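Local atomic coordinates of peptidase M16 domain protein (Alicyclobacillus acidocaldarius subsp. acidocaldarius DSM 446, PDB entry 4XEA), a protein that is a putative metallopeptidase of family M16, which binds a metal ion and probably cleaves peptide bonds. Residues 156-162 and 312-316; 256-260 and 405-411. All coordinates share one frame; numbering follows the deposited sequence.

Contact 1. Residues 156-162 and 312-316; sequences MYHEHPV and TFGYT
H160 holds its imidazole with CG anti to the backbone N (chi1 -164°), which brings the ring edge to T312, while F313 has CG between its own N and carbonyl carbon (chi1 70°), its CB over a face of that imidazole and its ring turned obliquely to it. NE2 of H160 and OG1 of T312 share a hydrogen bond of 2.8 Å in which either may donate. The other ring nitrogen, ND1, accepts the backbone N-H of V162 in the ring plane at 3.0 Å. Gripped at both nitrogens, the imidazole cannot readily turn; CB of F313 sits 4.2 Å from the H160 centroid. An alanine here would remove both bonds, so that OG1 of T312 and the N-H of V162 would probably lose these mates and F313 the flat surface beneath its CB.

V162 suits its place because it forks. Its CG1 rests 3.5 Å above the middle of the Y157 ring, and its CG2 lies over a face of F313, 4.0 Å from that centroid. Y157 carries a polar end into this apolar setting: its OH donates to a water at 2.7 Å, and G314 N donates to the same water. The hydroxyl also approaches the edge of the Y315 ring, while the selenium of M156, a selenomethionine, packs on CB of Y315 at 3.7 Å and meets that ring obliquely, a Met-aromatic contact.

Y315 OH bonds to Y149 of helix 144-156, and F92 meets F313 edge to face. Strand 252-258, next to 314-321 in the mixed sheet, reaches the carbonyl of M156 through K258. The contact joins the loop after helix 144-156, in the M16 peptidase part, to the sheet of the part related to the inactive M16 domain.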
HETATM    1  N   MSE A 156      18.204   4.672 -22.300  1.00 40.52           N
HETATM    2  CA  MSE A 156      18.839   5.813 -21.676  1.00 40.07           C
HETATM    3  C   MSE A 156      20.358   5.656 -21.446  1.00 38.95           C
HETATM    4  O   MSE A 156      21.118   6.599 -21.697  1.00 37.46           O
HETATM    5  CB  MSE A 156      18.118   6.139 -20.366  1.00 38.49           C
HETATM    6  CG  MSE A 156      18.668   7.273 -19.560  1.00 40.07           C
HETATM    7 SE   MSE A 156      17.558   7.762 -18.028  0.79 42.10          SE
HETATM    8  CE  MSE A 156      16.105   8.440 -18.925  1.00 30.39           C
ATOM      9  N   TYR A 157      20.771   4.476 -20.986  1.00 38.32           N
ATOM     10  CA  TYR A 157      22.113   4.258 -20.475  1.00 37.44           C
ATOM     11  C   TYR A 157      22.944   3.459 -21.477  1.00 38.76           C
ATOM     12  O   TYR A 157      22.520   2.426 -21.984  1.00 39.10           O
ATOM     13  CB  TYR A 157      22.075   3.606 -19.046  1.00 37.15           C
ATOM     14  CG  TYR A 157      21.675   4.574 -18.005  1.00 35.04           C
ATOM     15  CD1 TYR A 157      22.599   5.474 -17.460  1.00 35.70           C
ATOM     16  CD2 TYR A 157      20.344   4.672 -17.585  1.00 33.32           C
ATOM     17  CE1 TYR A 157      22.221   6.419 -16.474  1.00 33.83           C
ATOM     18  CE2 TYR A 157      19.966   5.604 -16.613  1.00 33.56           C
ATOM     19  CZ  TYR A 157      20.883   6.490 -16.098  1.00 33.27           C
ATOM     20  OH  TYR A 157      20.449   7.402 -15.205  1.00 31.84           O
ATOM     21  N   HIS A 158      24.149   3.954 -21.774  1.00 38.09           N
ATOM     22  CA  HIS A 158      25.065   3.263 -22.648  1.00 39.28           C
ATOM     23  C   HIS A 158      25.786   2.095 -21.968  1.00 39.96           C
ATOM     24  O   HIS A 158      25.957   1.048 -22.586  1.00 39.57           O
ATOM     25  CB  HIS A 158      26.164   4.210 -23.172  1.00 40.07           C
ATOM     26  CG  HIS A 158      25.655   5.340 -24.012  1.00 38.24           C
ATOM     27  ND1 HIS A 158      26.019   5.508 -25.331  1.00 38.09           N
ATOM     28  CD2 HIS A 158      24.865   6.390 -23.701  1.00 35.46           C
ATOM     29  CE1 HIS A 158      25.421   6.587 -25.808  1.00 38.21           C
ATOM     30  NE2 HIS A 158      24.698   7.124 -24.843  1.00 36.12           N
ATOM     31  N   GLU A 159      26.308   2.340 -20.772  1.00 39.72           N
ATOM     32  CA  GLU A 159      27.263   1.420 -20.113  1.00 42.14           C
ATOM     33  C   GLU A 159      27.006   1.242 -18.609  1.00 39.65           C
ATOM     34  O   GLU A 159      27.420   0.243 -18.053  1.00 39.55           O
ATOM     35  CB  GLU A 159      28.710   1.967 -20.169  1.00 44.16           C
ATOM     36  CG  GLU A 159      29.327   2.198 -21.468  1.00 51.81           C
ATOM     37  CD  GLU A 159      30.250   3.457 -21.458  1.00 57.82           C
ATOM     38  OE1 GLU A 159      31.297   3.475 -20.741  1.00 58.57           O
ATOM     39  OE2 GLU A 159      29.913   4.409 -22.222  1.00 59.98           O
ATOM     40  N   HIS A 160      26.419   2.239 -17.944  1.00 37.80           N
ATOM     41  CA  HIS A 160      26.185   2.189 -16.511  1.00 37.12           C
ATOM     42  C   HIS A 160      25.416   0.890 -16.122  1.00 37.26           C
ATOM     43  O   HIS A 160      24.471   0.514 -16.818  1.00 36.99           O
ATOM     44  CB  HIS A 160      25.408   3.421 -16.046  1.00 35.56           C
ATOM     45  CG  HIS A 160      25.450   3.635 -14.562  1.00 36.25           C
ATOM     46  ND1 HIS A 160      24.814   2.799 -13.669  1.00 36.02           N
ATOM     47  CD2 HIS A 160      26.113   4.557 -13.814  1.00 36.02           C
ATOM     48  CE1 HIS A 160      25.056   3.211 -12.436  1.00 36.91           C
ATOM     49  NE2 HIS A 160      25.841   4.273 -12.494  1.00 36.68           N
ATOM     50  N   PRO A 161      25.840   0.191 -15.042  1.00 37.30           N
ATOM     51  CA  PRO A 161      25.149  -1.032 -14.633  1.00 38.90           C
ATOM     52  C   PRO A 161      23.656  -0.930 -14.338  1.00 38.37           C
ATOM     53  O   PRO A 161      22.972  -1.970 -14.374  1.00 39.17           O
ATOM     54  CB  PRO A 161      25.878  -1.427 -13.337  1.00 39.09           C
ATOM     55  CG  PRO A 161      27.254  -0.902 -13.516  1.00 39.05           C
ATOM     56  CD  PRO A 161      27.052   0.404 -14.226  1.00 38.78           C
ATOM     57  N   VAL A 162      23.153   0.277 -14.074  1.00 37.58           N
ATOM     58  CA  VAL A 162      21.738   0.495 -13.811  1.00 37.96           C
ATOM     59  C   VAL A 162      20.876  -0.017 -14.994  1.00 39.20           C
ATOM     60  O   VAL A 162      19.675  -0.241 -14.860  1.00 40.51           O
ATOM     61  CB  VAL A 162      21.437   1.966 -13.468  1.00 37.43           C
ATOM     62  CG1 VAL A 162      21.564   2.867 -14.730  1.00 37.01           C
ATOM     63  CG2 VAL A 162      20.010   2.114 -12.811  1.00 40.50           C
ATOM     64  N   THR A 312      25.998   7.658  -8.293  1.00 34.53           N
ATOM     65  CA  THR A 312      26.590   7.568  -9.620  1.00 35.77           C
ATOM     66  C   THR A 312      25.603   7.713 -10.788  1.00 35.05           C
ATOM     67  O   THR A 312      26.011   7.655 -11.948  1.00 34.95           O
ATOM     68  CB  THR A 312      27.312   6.246  -9.812  1.00 36.74           C
ATOM     69  OG1 THR A 312      26.332   5.177  -9.880  1.00 37.49           O
ATOM     70  CG2 THR A 312      28.322   6.023  -8.625  1.00 40.85           C
ATOM     71  N   PHE A 313      24.326   7.940 -10.494  1.00 34.07           N
ATOM     72  CA  PHE A 313      23.352   8.163 -11.587  1.00 33.17           C
ATOM     73  C   PHE A 313      22.101   8.789 -11.039  1.00 32.05           C
ATOM     74  O   PHE A 313      21.876   8.795  -9.826  1.00 33.05           O
ATOM     75  CB  PHE A 313      22.993   6.824 -12.236  1.00 32.51           C
ATOM     76  CG  PHE A 313      22.178   5.929 -11.355  1.00 34.51           C
ATOM     77  CD1 PHE A 313      20.776   5.955 -11.432  1.00 35.67           C
ATOM     78  CD2 PHE A 313      22.765   5.111 -10.416  1.00 35.01           C
ATOM     79  CE1 PHE A 313      20.007   5.185 -10.616  1.00 37.89           C
ATOM     80  CE2 PHE A 313      21.986   4.315  -9.590  1.00 37.30           C
ATOM     81  CZ  PHE A 313      20.606   4.358  -9.676  1.00 36.81           C
ATOM     82  N   GLY A 314      21.275   9.312 -11.920  1.00 31.79           N
ATOM     83  CA  GLY A 314      19.927   9.709 -11.557  1.00 32.86           C
ATOM     84  C   GLY A 314      19.037   9.879 -12.775  1.00 32.17           C
ATOM     85  O   GLY A 314      19.523  10.147 -13.889  1.00 31.26           O
ATOM     86  N   TYR A 315      17.726   9.763 -12.558  1.00 33.88           N
ATOM     87  CA  TYR A 315      16.755  10.004 -13.651  1.00 34.41           C
ATOM     88  C   TYR A 315      15.362  10.359 -13.157  1.00 35.51           C
ATOM     89  O   TYR A 315      14.997  10.036 -12.015  1.00 33.26           O
ATOM     90  CB  TYR A 315      16.638   8.776 -14.548  1.00 34.47           C
ATOM     91  CG  TYR A 315      16.301   7.490 -13.846  1.00 35.27           C
ATOM     92  CD1 TYR A 315      14.968   7.143 -13.546  1.00 34.75           C
ATOM     93  CD2 TYR A 315      17.302   6.611 -13.436  1.00 37.81           C
ATOM     94  CE1 TYR A 315      14.666   5.976 -12.850  1.00 38.22           C
ATOM     95  CE2 TYR A 315      16.988   5.438 -12.783  1.00 38.29           C
ATOM     96  CZ  TYR A 315      15.683   5.136 -12.480  1.00 39.36           C
ATOM     97  OH  TYR A 315      15.382   3.985 -11.811  1.00 43.15           O
ATOM     98  N   THR A 316      14.609  11.028 -14.041  1.00 35.42           N
ATOM     99  CA  THR A 316      13.169  11.267 -13.871  1.00 36.50           C
ATOM    100  C   THR A 316      12.400  10.329 -14.810  1.00 37.36           C
ATOM    101  O   THR A 316      12.862  10.076 -15.959  1.00 35.77           O
ATOM    102  CB  THR A 316      12.852  12.744 -14.241  1.00 37.23           C
ATOM    103  OG1 THR A 316      13.627  13.613 -13.414  1.00 37.57           O
ATOM    104  CG2 THR A 316      11.382  13.053 -14.135  1.00 36.29           C
TER
HETATM  105  O   HOH W   1      22.384   9.306 -14.766  1.00 31.79           O

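Contact 2. Residues 256-260 and 405-411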
ATOM      1  N   GLY A 256      11.444   9.695 -19.864  1.00 36.49           N
ATOM      2  CA  GLY A 256      12.476   9.878 -18.894  1.00 36.06           C
ATOM      3  C   GLY A 256      13.523  10.903 -19.255  1.00 35.57           C
ATOM      4  O   GLY A 256      13.716  11.228 -20.417  1.00 35.77           O
ATOM      5  N   TRP A 257      14.187  11.428 -18.224  1.00 35.52           N
ATOM      6  CA  TRP A 257      15.301  12.365 -18.379  1.00 34.29           C
ATOM      7  C   TRP A 257      16.473  11.878 -17.560  1.00 33.88           C
ATOM      8  O   TRP A 257      16.328  11.483 -16.415  1.00 33.07           O
ATOM      9  CB  TRP A 257      14.915  13.766 -17.940  1.00 34.68           C
ATOM     10  CG  TRP A 257      13.889  14.402 -18.838  1.00 38.06           C
ATOM     11  CD1 TRP A 257      14.116  15.233 -19.884  1.00 38.97           C
ATOM     12  CD2 TRP A 257      12.465  14.273 -18.722  1.00 38.90           C
ATOM     13  NE1 TRP A 257      12.912  15.666 -20.424  1.00 40.67           N
ATOM     14  CE2 TRP A 257      11.888  15.050 -19.755  1.00 42.90           C
ATOM     15  CE3 TRP A 257      11.626  13.570 -17.847  1.00 38.03           C
ATOM     16  CZ2 TRP A 257      10.493  15.136 -19.943  1.00 43.08           C
ATOM     17  CZ3 TRP A 257      10.258  13.627 -18.035  1.00 40.38           C
ATOM     18  CH2 TRP A 257       9.697  14.413 -19.076  1.00 42.22           C
ATOM     19  N   LYS A 258      17.643  11.925 -18.180  1.00 33.96           N
ATOM     20  CA  LYS A 258      18.867  11.368 -17.644  1.00 34.58           C
ATOM     21  C   LYS A 258      19.684  12.487 -16.961  1.00 33.42           C
ATOM     22  O   LYS A 258      20.077  13.442 -17.639  1.00 34.71           O
ATOM     23  CB  LYS A 258      19.672  10.879 -18.857  1.00 34.58           C
ATOM     24  CG  LYS A 258      20.925  10.050 -18.553  1.00 34.99           C
ATOM     25  CD  LYS A 258      21.587   9.636 -19.845  1.00 36.66           C
ATOM     26  CE  LYS A 258      22.648   8.644 -19.559  1.00 37.10           C
ATOM     27  NZ  LYS A 258      23.333   8.238 -20.760  1.00 36.14           N
ATOM     28  N   GLU A 259      20.010  12.339 -15.676  1.00 34.32           N
ATOM     29  CA  GLU A 259      21.008  13.209 -15.053  1.00 34.55           C
ATOM     30  C   GLU A 259      22.401  12.919 -15.630  1.00 35.05           C
ATOM     31  O   GLU A 259      22.743  11.748 -15.891  1.00 34.50           O
ATOM     32  CB  GLU A 259      21.087  13.051 -13.534  1.00 35.41           C
ATOM     33  CG  GLU A 259      19.840  13.377 -12.749  1.00 37.17           C
ATOM     34  CD  GLU A 259      19.599  14.878 -12.575  1.00 38.04           C
ATOM     35  OE1 GLU A 259      20.442  15.723 -12.987  1.00 40.02           O
ATOM     36  OE2 GLU A 259      18.538  15.194 -11.992  1.00 38.33           O
ATOM     37  N   ALA A 260      23.220  13.959 -15.770  1.00 35.54           N
ATOM     38  CA  ALA A 260      24.590  13.789 -16.267  1.00 36.50           C
ATOM     39  C   ALA A 260      25.454  12.991 -15.275  1.00 37.29           C
ATOM     40  O   ALA A 260      26.434  12.355 -15.670  1.00 36.75           O
ATOM     41  CB  ALA A 260      25.257  15.195 -16.550  1.00 37.87           C
ATOM     42  N   ARG A 405      16.734  24.186 -11.566  1.00 47.01           N
ATOM     43  CA  ARG A 405      16.695  22.701 -11.600  1.00 44.82           C
ATOM     44  C   ARG A 405      15.997  22.213 -12.886  1.00 44.38           C
ATOM     45  O   ARG A 405      16.487  21.302 -13.553  1.00 44.03           O
ATOM     46  CB  ARG A 405      15.962  22.174 -10.355  1.00 45.32           C
ATOM     47  CG  ARG A 405      15.721  20.656 -10.312  1.00 41.60           C
ATOM     48  CD  ARG A 405      16.905  19.949  -9.676  1.00 43.46           C
ATOM     49  NE  ARG A 405      18.114  19.742 -10.497  1.00 40.34           N
ATOM     50  CZ  ARG A 405      18.420  18.604 -11.123  1.00 41.54           C
ATOM     51  NH1 ARG A 405      19.580  18.464 -11.738  1.00 38.88           N
ATOM     52  NH2 ARG A 405      17.564  17.589 -11.145  1.00 40.09           N
ATOM     53  N   PHE A 406      14.858  22.823 -13.211  1.00 45.09           N
ATOM     54  CA  PHE A 406      14.111  22.531 -14.426  1.00 45.60           C
ATOM     55  C   PHE A 406      14.994  22.694 -15.686  1.00 45.75           C
ATOM     56  O   PHE A 406      15.076  21.801 -16.537  1.00 43.56           O
ATOM     57  CB  PHE A 406      12.851  23.426 -14.508  1.00 48.35           C
ATOM     58  CG  PHE A 406      12.004  23.147 -15.715  1.00 50.47           C
ATOM     59  CD1 PHE A 406      12.347  23.663 -16.956  1.00 53.06           C
ATOM     60  CD2 PHE A 406      10.893  22.311 -15.633  1.00 50.65           C
ATOM     61  CE1 PHE A 406      11.591  23.350 -18.106  1.00 53.97           C
ATOM     62  CE2 PHE A 406      10.142  22.008 -16.756  1.00 50.72           C
ATOM     63  CZ  PHE A 406      10.489  22.536 -18.005  1.00 53.15           C
ATOM     64  N   GLN A 407      15.682  23.839 -15.777  1.00 47.94           N
ATOM     65  CA  GLN A 407      16.528  24.173 -16.938  1.00 48.66           C
ATOM     66  C   GLN A 407      17.724  23.231 -17.126  1.00 46.88           C
ATOM     67  O   GLN A 407      18.098  22.903 -18.260  1.00 46.70           O
ATOM     68  CB  GLN A 407      17.007  25.630 -16.814  1.00 51.40           C
ATOM     69  CG  GLN A 407      15.874  26.662 -16.889  1.00 55.95           C
ATOM     70  CD  GLN A 407      15.284  26.807 -18.276  1.00 61.19           C
ATOM     71  OE1 GLN A 407      15.953  26.537 -19.275  1.00 61.80           O
ATOM     72  NE2 GLN A 407      14.032  27.259 -18.349  1.00 63.30           N
ATOM     73  N   GLU A 408      18.304  22.809 -16.004  1.00 46.55           N
ATOM     74  CA  GLU A 408      19.420  21.865 -15.924  1.00 46.72           C
ATOM     75  C   GLU A 408      19.059  20.457 -16.407  1.00 44.08           C
ATOM     76  O   GLU A 408      19.875  19.733 -16.988  1.00 44.20           O
ATOM     77  CB  GLU A 408      19.795  21.652 -14.439  1.00 47.18           C
ATOM     78  CG  GLU A 408      20.932  22.397 -13.950  1.00 53.56           C
ATOM     79  CD  GLU A 408      21.122  22.288 -12.422  1.00 55.42           C
ATOM     80  OE1 GLU A 408      20.287  21.696 -11.664  1.00 54.62           O
ATOM     81  OE2 GLU A 408      22.148  22.829 -11.981  1.00 60.37           O
ATOM     82  N   HIS A 409      17.884  20.016 -16.022  1.00 41.54           N
ATOM     83  CA  HIS A 409      17.569  18.633 -16.079  1.00 39.31           C
ATOM     84  C   HIS A 409      16.404  18.234 -16.998  1.00 39.79           C
ATOM     85  O   HIS A 409      16.481  17.200 -17.645  1.00 39.20           O
ATOM     86  CB  HIS A 409      17.258  18.136 -14.674  1.00 38.31           C
ATOM     87  CG  HIS A 409      16.929  16.677 -14.635  1.00 36.84           C
ATOM     88  ND1 HIS A 409      17.776  15.721 -15.118  1.00 35.72           N
ATOM     89  CD2 HIS A 409      15.835  16.017 -14.185  1.00 37.65           C
ATOM     90  CE1 HIS A 409      17.229  14.527 -14.966  1.00 36.71           C
ATOM     91  NE2 HIS A 409      16.052  14.677 -14.394  1.00 37.10           N
ATOM     92  N   LEU A 410      15.299  18.969 -16.987  1.00 40.16           N
ATOM     93  CA  LEU A 410      14.173  18.567 -17.814  1.00 41.12           C
ATOM     94  C   LEU A 410      14.304  19.224 -19.194  1.00 42.74           C
ATOM     95  O   LEU A 410      13.613  20.207 -19.483  1.00 44.77           O
ATOM     96  CB  LEU A 410      12.834  18.881 -17.124  1.00 42.38           C
ATOM     97  CG  LEU A 410      12.641  18.154 -15.768  1.00 41.82           C
ATOM     98  CD1 LEU A 410      11.332  18.513 -15.142  1.00 41.92           C
ATOM     99  CD2 LEU A 410      12.779  16.640 -15.881  1.00 38.57           C
ATOM    100  N   ARG A 411      15.162  18.635 -20.037  1.00 41.82           N
ATOM    101  CA  ARG A 411      15.520  19.173 -21.333  1.00 44.64           C
ATOM    102  C   ARG A 411      15.067  18.237 -22.450  1.00 44.18           C
ATOM    103  O   ARG A 411      14.459  17.217 -22.187  1.00 41.94           O
ATOM    104  CB  ARG A 411      17.042  19.422 -21.412  1.00 45.79           C
ATOM    105  CG  ARG A 411      17.659  20.189 -20.204  1.00 47.61           C
ATOM    106  CD  ARG A 411      19.071  20.755 -20.514  1.00 52.87           C
ATOM    107  NE  ARG A 411      19.878  19.774 -21.242  1.00 54.64           N
ATOM    108  CZ  ARG A 411      20.534  18.766 -20.672  1.00 56.45           C
ATOM    109  NH1 ARG A 411      20.527  18.617 -19.355  1.00 57.26           N
ATOM    110  NH2 ARG A 411      21.213  17.895 -21.408  1.00 55.19           N
TER
HETATM  111  O   HOH W   2      20.265  16.545 -16.228  1.00 40.52           O
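The carboxylate of E259 lies flat on the imidazole of H409 and, in nearly its own plane, meets the guanidinium of R405. Carboxylate and imidazole planes are only 4° apart, with OE2 of E259 3.2 Å above the middle of the H409 ring; this is stacking, without a hydrogen bond. R405 comes to meet E259 head-on from the opposite direction and grips end-on, NH1 to OE1 of E259 at 3.1 Å and NH2 to OE2 at 2.7 Å, both through syn lone pairs. A long, bent arginine suits this reach, and its NE also bridges to E408; OE2 of E259 bonds further to Y307. The negative charge over H409 may favour a protonated imidazole, partly offset by R405, and NE2 of H409 bonds to OG1 of T316 on neighbouring strand 314-321.

Here the end of helix 399-409 lies against strand 252-258, helices packed on a mixed sheet, as in the alpha+beta domains of M16 peptidases. An inverse gamma turn centred on L410 presents the chain to W257. CD2 of L410 sits over the five-membered indole ring, 4.0 Å from its centroid, and W257 NE1, at the indole edge, gives R411 O a weak hydrogen bond of 2.8 Å.

Both contacts are buried and meet on one five-stranded sheet, where strands 314-321 and 252-258 are neighbours; contact 1 is the more central, its centre about 14 Å from that of the chain against about 20 Å for contact 2. Contact 1 brings the loop after helix 144-156 to the start of strand 314-321, whereas contact 2 sets the end of helix 399-409 on strand 252-258. Their chemistry differs accordingly. The loop is fitted by aromatic and aliphatic packing, with neutral hydrogen bonds and a shared water, while the helix end is tied down by a salt-bridge network beside an indole. Two hydrogen bonds join them directly: T316 OG1 with H409 NE2, and E259 N with G314 O.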